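Alanine racemase (Acinetobacter baumannii, PDB 4QHR) belongs to the alanine racemase family, pairs an N-terminal TIM-barrel domain with a mainly beta C-terminal domain and carries a covalently bound pyridoxal phosphate. Local coordinates at residues K231-L243 with V314-L328. Numbering follows the deposited sequence.
Sequences KPVMTFTAEIIAL and VKLGTQVELWGNHRL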
loop_
_atom_site.group_PDB
_atom_site.type_symbol
_atom_site.label_atom_id
_atom_site.label_comp_id
_atom_site.label_asym_id
_atom_site.label_seq_id
_atom_site.Cartn_x
_atom_site.Cartn_y
_atom_site.Cartn_z
ATOM N N LYS A 231 10.694 2.004 20.899
ATOM C CA LYS A 231 9.506 1.176 21.056
ATOM C C LYS A 231 8.632 1.152 19.791
ATOM O O LYS A 231 8.115 2.197 19.387
ATOM C CB LYS A 231 8.691 1.717 22.218
ATOM C CG LYS A 231 9.359 1.354 23.526
ATOM C CD LYS A 231 8.603 1.862 24.703
ATOM C CE LYS A 231 9.436 1.480 25.928
ATOM N NZ LYS A 231 8.602 1.945 27.043
ATOM N N PRO A 232 8.452 -0.041 19.179
ATOM C CA PRO A 232 7.554 -0.100 18.001
ATOM C C PRO A 232 6.208 0.535 18.312
ATOM O O PRO A 232 5.585 0.234 19.352
ATOM C CB PRO A 232 7.424 -1.605 17.738
ATOM C CG PRO A 232 8.699 -2.181 18.246
ATOM C CD PRO A 232 9.120 -1.328 19.421
ATOM N N VAL A 233 5.733 1.383 17.417
ATOM C CA VAL A 233 4.476 2.069 17.636
ATOM C C VAL A 233 3.300 1.275 17.015
ATOM O O VAL A 233 2.209 1.140 17.623
ATOM C CB VAL A 233 4.574 3.480 17.061
ATOM C CG1 VAL A 233 3.203 4.181 17.034
ATOM C CG2 VAL A 233 5.584 4.308 17.818
ATOM N N MET A 234 3.490 0.775 15.801
ATOM C CA MET A 234 2.447 0.075 15.088
ATOM C C MET A 234 2.502 -1.440 15.314
ATOM O O MET A 234 3.557 -2.056 15.109
ATOM C CB MET A 234 2.561 0.312 13.563
ATOM C CG MET A 234 1.439 -0.307 12.770
ATOM S SD MET A 234 1.480 -0.225 10.968
ATOM C CE MET A 234 1.601 1.548 10.671
ATOM N N THR A 235 1.348 -2.005 15.667
ATOM C CA THR A 235 1.116 -3.447 15.534
ATOM C C THR A 235 0.069 -3.715 14.455
ATOM O O THR A 235 -1.058 -3.132 14.475
ATOM C CB THR A 235 0.697 -4.053 16.867
ATOM O OG1 THR A 235 1.659 -3.660 17.841
ATOM C CG2 THR A 235 0.729 -5.583 16.770
ATOM N N PHE A 236 0.395 -4.602 13.517
ATOM C CA PHE A 236 -0.491 -4.914 12.380
ATOM C C PHE A 236 -0.929 -6.368 12.615
ATOM O O PHE A 236 -0.098 -7.282 12.612
ATOM C CB PHE A 236 0.304 -4.725 11.078
ATOM C CG PHE A 236 -0.475 -4.911 9.776
ATOM C CD1 PHE A 236 -1.865 -4.716 9.662
ATOM C CD2 PHE A 236 0.222 -5.226 8.632
ATOM C CE1 PHE A 236 -2.502 -4.879 8.424
ATOM C CE2 PHE A 236 -0.401 -5.403 7.413
ATOM C CZ PHE A 236 -1.760 -5.240 7.310
ATOM N N THR A 237 -2.234 -6.560 12.848
ATOM C CA THR A 237 -2.802 -7.900 13.095
ATOM C C THR A 237 -3.908 -8.368 12.149
ATOM O O THR A 237 -4.537 -7.600 11.447
ATOM C CB THR A 237 -3.307 -8.053 14.552
ATOM O OG1 THR A 237 -4.556 -7.363 14.738
ATOM C CG2 THR A 237 -2.231 -7.563 15.543
ATOM N N ALA A 238 -4.119 -9.693 12.141
ATOM C CA ALA A 238 -5.255 -10.318 11.489
ATOM C C ALA A 238 -5.589 -11.622 12.275
ATOM O O ALA A 238 -5.074 -11.833 13.361
ATOM C CB ALA A 238 -4.977 -10.568 9.996
ATOM N N GLU A 239 -6.473 -12.450 11.771
ATOM C CA GLU A 239 -6.877 -13.664 12.460
ATOM C C GLU A 239 -6.887 -14.862 11.533
ATOM O O GLU A 239 -6.996 -14.762 10.287
ATOM C CB GLU A 239 -8.290 -13.492 13.106
ATOM C CG GLU A 239 -8.249 -12.723 14.424
ATOM C CD GLU A 239 -9.625 -12.567 15.021
ATOM O OE1 GLU A 239 -10.574 -13.268 14.545
ATOM O OE2 GLU A 239 -9.753 -11.756 15.950
ATOM N N ILE A 240 -6.752 -16.010 12.170
ATOM C CA ILE A 240 -6.931 -17.292 11.477
ATOM C C ILE A 240 -8.383 -17.541 11.082
ATOM O O ILE A 240 -9.263 -17.515 11.913
ATOM C CB ILE A 240 -6.368 -18.454 12.293
ATOM C CG1 ILE A 240 -4.849 -18.308 12.292
ATOM C CG2 ILE A 240 -6.796 -19.777 11.650
ATOM C CD1 ILE A 240 -4.091 -19.275 13.192
ATOM N N ILE A 241 -8.611 -17.790 9.800
ATOM C CA ILE A 241 -9.957 -17.982 9.246
ATOM C C ILE A 241 -10.240 -19.400 8.755
ATOM O O ILE A 241 -11.401 -19.733 8.476
ATOM C CB ILE A 241 -10.252 -16.945 8.137
ATOM C CG1 ILE A 241 -9.290 -17.042 6.948
ATOM C CG2 ILE A 241 -10.173 -15.539 8.727
ATOM C CD1 ILE A 241 -9.725 -16.258 5.714
ATOM N N ALA A 242 -9.187 -20.209 8.614
ATOM C CA ALA A 242 -9.309 -21.609 8.207
ATOM C C ALA A 242 -8.117 -22.435 8.650
ATOM O O ALA A 242 -6.994 -21.932 8.706
ATOM C CB ALA A 242 -9.472 -21.743 6.691
ATOM N N LEU A 243 -8.380 -23.716 8.946
ATOM C CA LEU A 243 -7.346 -24.659 9.301
ATOM C C LEU A 243 -7.360 -25.854 8.361
ATOM O O LEU A 243 -8.438 -26.315 7.965
ATOM C CB LEU A 243 -7.553 -25.123 10.739
ATOM C CG LEU A 243 -7.294 -23.978 11.703
ATOM C CD1 LEU A 243 -7.801 -24.347 13.072
ATOM C CD2 LEU A 243 -5.802 -23.656 11.748
ATOM N N VAL A 314 -3.168 -23.359 17.773
ATOM C CA VAL A 314 -3.997 -22.302 17.249
ATOM C C VAL A 314 -5.421 -22.789 17.152
ATOM O O VAL A 314 -5.697 -23.992 17.290
ATOM C CB VAL A 314 -3.549 -21.830 15.845
ATOM C CG1 VAL A 314 -2.131 -21.267 15.892
ATOM C CG2 VAL A 314 -3.685 -22.957 14.815
ATOM N N LYS A 315 -6.306 -21.832 16.942
ATOM C CA LYS A 315 -7.672 -22.101 16.667
ATOM C C LYS A 315 -8.177 -21.114 15.636
ATOM O O LYS A 315 -7.504 -20.132 15.309
ATOM C CB LYS A 315 -8.511 -21.931 17.927
ATOM C CG LYS A 315 -8.312 -23.003 18.987
ATOM C CD LYS A 315 -9.358 -22.834 20.070
ATOM C CE LYS A 315 -10.793 -23.202 19.721
ATOM N NZ LYS A 315 -10.971 -24.677 19.700
ATOM N N LEU A 316 -9.385 -21.366 15.150
ATOM C CA LEU A 316 -10.124 -20.388 14.363
ATOM C C LEU A 316 -10.301 -19.156 15.271
ATOM O O LEU A 316 -10.652 -19.284 16.447
ATOM C CB LEU A 316 -11.469 -20.948 13.868
ATOM C CG LEU A 316 -11.395 -22.066 12.820
ATOM C CD1 LEU A 316 -12.784 -22.612 12.554
ATOM C CD2 LEU A 316 -10.754 -21.606 11.506
ATOM N N GLY A 317 -9.970 -17.973 14.741
ATOM C CA GLY A 317 -10.030 -16.732 15.516
ATOM C C GLY A 317 -8.736 -16.349 16.193
ATOM O O GLY A 317 -8.661 -15.259 16.745
ATOM N N THR A 318 -7.733 -17.216 16.189
ATOM C CA THR A 318 -6.457 -16.894 16.838
ATOM C C THR A 318 -5.825 -15.698 16.132
ATOM O O THR A 318 -5.850 -15.626 14.902
ATOM C CB THR A 318 -5.488 -18.050 16.764
ATOM O OG1 THR A 318 -5.920 -19.065 17.665
ATOM C CG2 THR A 318 -4.069 -17.663 17.050
ATOM N N GLN A 319 -5.286 -14.805 16.961
ATOM C CA GLN A 319 -4.772 -13.525 16.550
ATOM C C GLN A 319 -3.380 -13.752 16.013
ATOM O O GLN A 319 -2.655 -14.500 16.547
ATOM C CB GLN A 319 -4.763 -12.510 17.717
ATOM C CG GLN A 319 -5.951 -11.536 17.697
ATOM C CD GLN A 319 -5.561 -10.150 18.224
ATOM O OE1 GLN A 319 -5.642 -9.915 19.430
ATOM N NE2 GLN A 319 -5.137 -9.213 17.313
ATOM N N VAL A 320 -3.051 -13.094 14.936
ATOM C CA VAL A 320 -1.792 -13.279 14.240
ATOM C C VAL A 320 -1.155 -11.889 14.005
ATOM O O VAL A 320 -1.833 -10.984 13.473
ATOM C CB VAL A 320 -2.034 -13.936 12.868
ATOM C CG1 VAL A 320 -0.744 -14.041 12.048
ATOM C CG2 VAL A 320 -2.645 -15.318 13.058
ATOM N N GLU A 321 0.088 -11.725 14.445
ATOM C CA GLU A 321 0.798 -10.472 14.318
ATOM C C GLU A 321 1.656 -10.462 13.066
ATOM O O GLU A 321 2.565 -11.298 12.906
ATOM C CB GLU A 321 1.667 -10.223 15.556
ATOM C CG GLU A 321 2.532 -8.958 15.447
ATOM C CD GLU A 321 3.379 -8.756 16.709
ATOM O OE1 GLU A 321 2.838 -9.061 17.800
ATOM O OE2 GLU A 321 4.554 -8.358 16.607
ATOM N N LEU A 322 1.398 -9.504 12.175
ATOM C CA LEU A 322 2.173 -9.387 10.949
ATOM C C LEU A 322 3.411 -8.562 11.195
ATOM O O LEU A 322 4.492 -8.897 10.732
ATOM C CB LEU A 322 1.311 -8.827 9.850
ATOM C CG LEU A 322 0.084 -9.722 9.756
ATOM C CD1 LEU A 322 -1.058 -8.908 9.282
ATOM C CD2 LEU A 322 0.392 -10.981 8.954
ATOM N N TRP A 323 3.284 -7.503 11.975
ATOM C CA TRP A 323 4.430 -6.911 12.592
ATOM C C TRP A 323 3.996 -6.113 13.775
ATOM O O TRP A 323 2.800 -5.786 13.905
ATOM C CB TRP A 323 5.221 -6.062 11.595
ATOM C CG TRP A 323 4.506 -4.926 10.907
ATOM C CD1 TRP A 323 4.216 -3.684 11.436
ATOM C CD2 TRP A 323 4.148 -4.863 9.537
ATOM N NE1 TRP A 323 3.647 -2.890 10.463
ATOM C CE2 TRP A 323 3.592 -3.602 9.298
ATOM C CE3 TRP A 323 4.205 -5.785 8.483
ATOM C CZ2 TRP A 323 3.108 -3.223 8.043
ATOM C CZ3 TRP A 323 3.721 -5.400 7.240
ATOM C CH2 TRP A 323 3.196 -4.115 7.041
ATOM N N GLY A 324 4.946 -5.839 14.668
ATOM C CA GLY A 324 4.678 -5.118 15.909
ATOM C C GLY A 324 5.825 -5.350 16.897
ATOM O O GLY A 324 6.979 -5.247 16.543
ATOM N N ASN A 325 5.517 -5.653 18.148
ATOM C CA ASN A 325 6.606 -5.867 19.122
ATOM C C ASN A 325 7.284 -7.255 19.053
ATOM O O ASN A 325 8.398 -7.428 19.593
ATOM C CB ASN A 325 6.093 -5.671 20.523
ATOM C CG ASN A 325 5.815 -4.240 20.848
ATOM O OD1 ASN A 325 4.639 -3.810 20.937
ATOM N ND2 ASN A 325 6.859 -3.488 21.023
ATOM N N HIS A 326 6.623 -8.234 18.431
ATOM C CA HIS A 326 7.135 -9.614 18.399
ATOM C C HIS A 326 7.698 -9.977 17.063
ATOM O O HIS A 326 8.732 -10.639 17.035
ATOM C CB HIS A 326 6.038 -10.582 18.821
ATOM C CG HIS A 326 5.362 -10.134 20.069
ATOM N ND1 HIS A 326 4.169 -9.467 20.046
ATOM C CD2 HIS A 326 5.773 -10.134 21.356
ATOM C CE1 HIS A 326 3.817 -9.151 21.288
ATOM N NE2 HIS A 326 4.791 -9.525 22.100
ATOM N N ARG A 327 7.063 -9.591 15.967
ATOM C CA ARG A 327 7.713 -9.674 14.641
ATOM C C ARG A 327 8.019 -8.242 14.196
ATOM O O ARG A 327 7.107 -7.436 13.953
ATOM C CB ARG A 327 6.796 -10.353 13.646
ATOM C CG ARG A 327 7.311 -10.552 12.225
ATOM C CD ARG A 327 8.603 -11.352 12.176
ATOM N NE ARG A 327 9.055 -11.519 10.786
ATOM C CZ ARG A 327 10.256 -11.928 10.424
ATOM N NH1 ARG A 327 11.166 -12.239 11.356
ATOM N NH2 ARG A 327 10.558 -11.995 9.124
ATOM N N LEU A 328 9.296 -7.907 14.105
ATOM C CA LEU A 328 9.699 -6.505 13.893
ATOM C C LEU A 328 9.497 -6.117 12.442
ATOM O O LEU A 328 9.913 -6.855 11.537
ATOM C CB LEU A 328 11.130 -6.242 14.340
ATOM C CG LEU A 328 11.384 -6.509 15.821
ATOM C CD1 LEU A 328 12.872 -6.530 16.052
ATOM C CD2 LEU A 328 10.707 -5.452 16.696
HETATM O O HOH W 1 6.325 -1.025 21.944
HETATM O O HOH W 2 3.601 -1.235 20.395
HETATM O O HOH W 3 2.836 -5.760 19.239
HETATM O O HOH W 4 -10.268 -13.927 18.226
#
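The ring of Pro-232 lies against the amide of Asn-325, CD to ND2 3.5 Å, and a water bridges Pro-232 O to that same ND2. Met-234 follows, its unbranched chain, extended through chi1 and chi2, carrying SD to the edge of the Trp-323 indole, a Met-aromatic contact in which NE1 donates a weak hydrogen bond of 3.5 Å to the sulfur. Beside Thr-235, Gly-324, lacking a side chain, brings its CA to 3.4 Å from Met-234 O in a CA-H...O contact. Phe-236 meets two neighbours differently: with CG anti to the backbone N (chi1 -176°), its ring turns an edge to the indole face in a T-shaped pair, planes 59° apart, while Leu-322 CD1 sits over one phenyl face in a CH-pi contact, 3.9 Å from the ring centroid. Phe-236 N donates to Trp-323 O (2.7 Å); Phe-236 O accepts a 2.7 Å bond from Leu-322 N and a weak one from Trp-323 N. Thr-237 OG1 lies 3.2 Å from Gln-319 NE2, and small Ala-238 exchanges two backbone bonds with Val-320. The extended Glu-239 lies along the Gly-317 carbonyl, CD to O 3.3 Å. Branched Ile-240 packs CD1 on Val-314 and CG1 on Val-320 CG2; its carbonyl accepts from Gly-317 N, third in the type II turn 315-318, where positive phi (93°) suits glycine. Leu-322 and Trp-323 stand opposite the single Phe-236, a classic beta bulge in the C-terminal beta domain of alanine racemases.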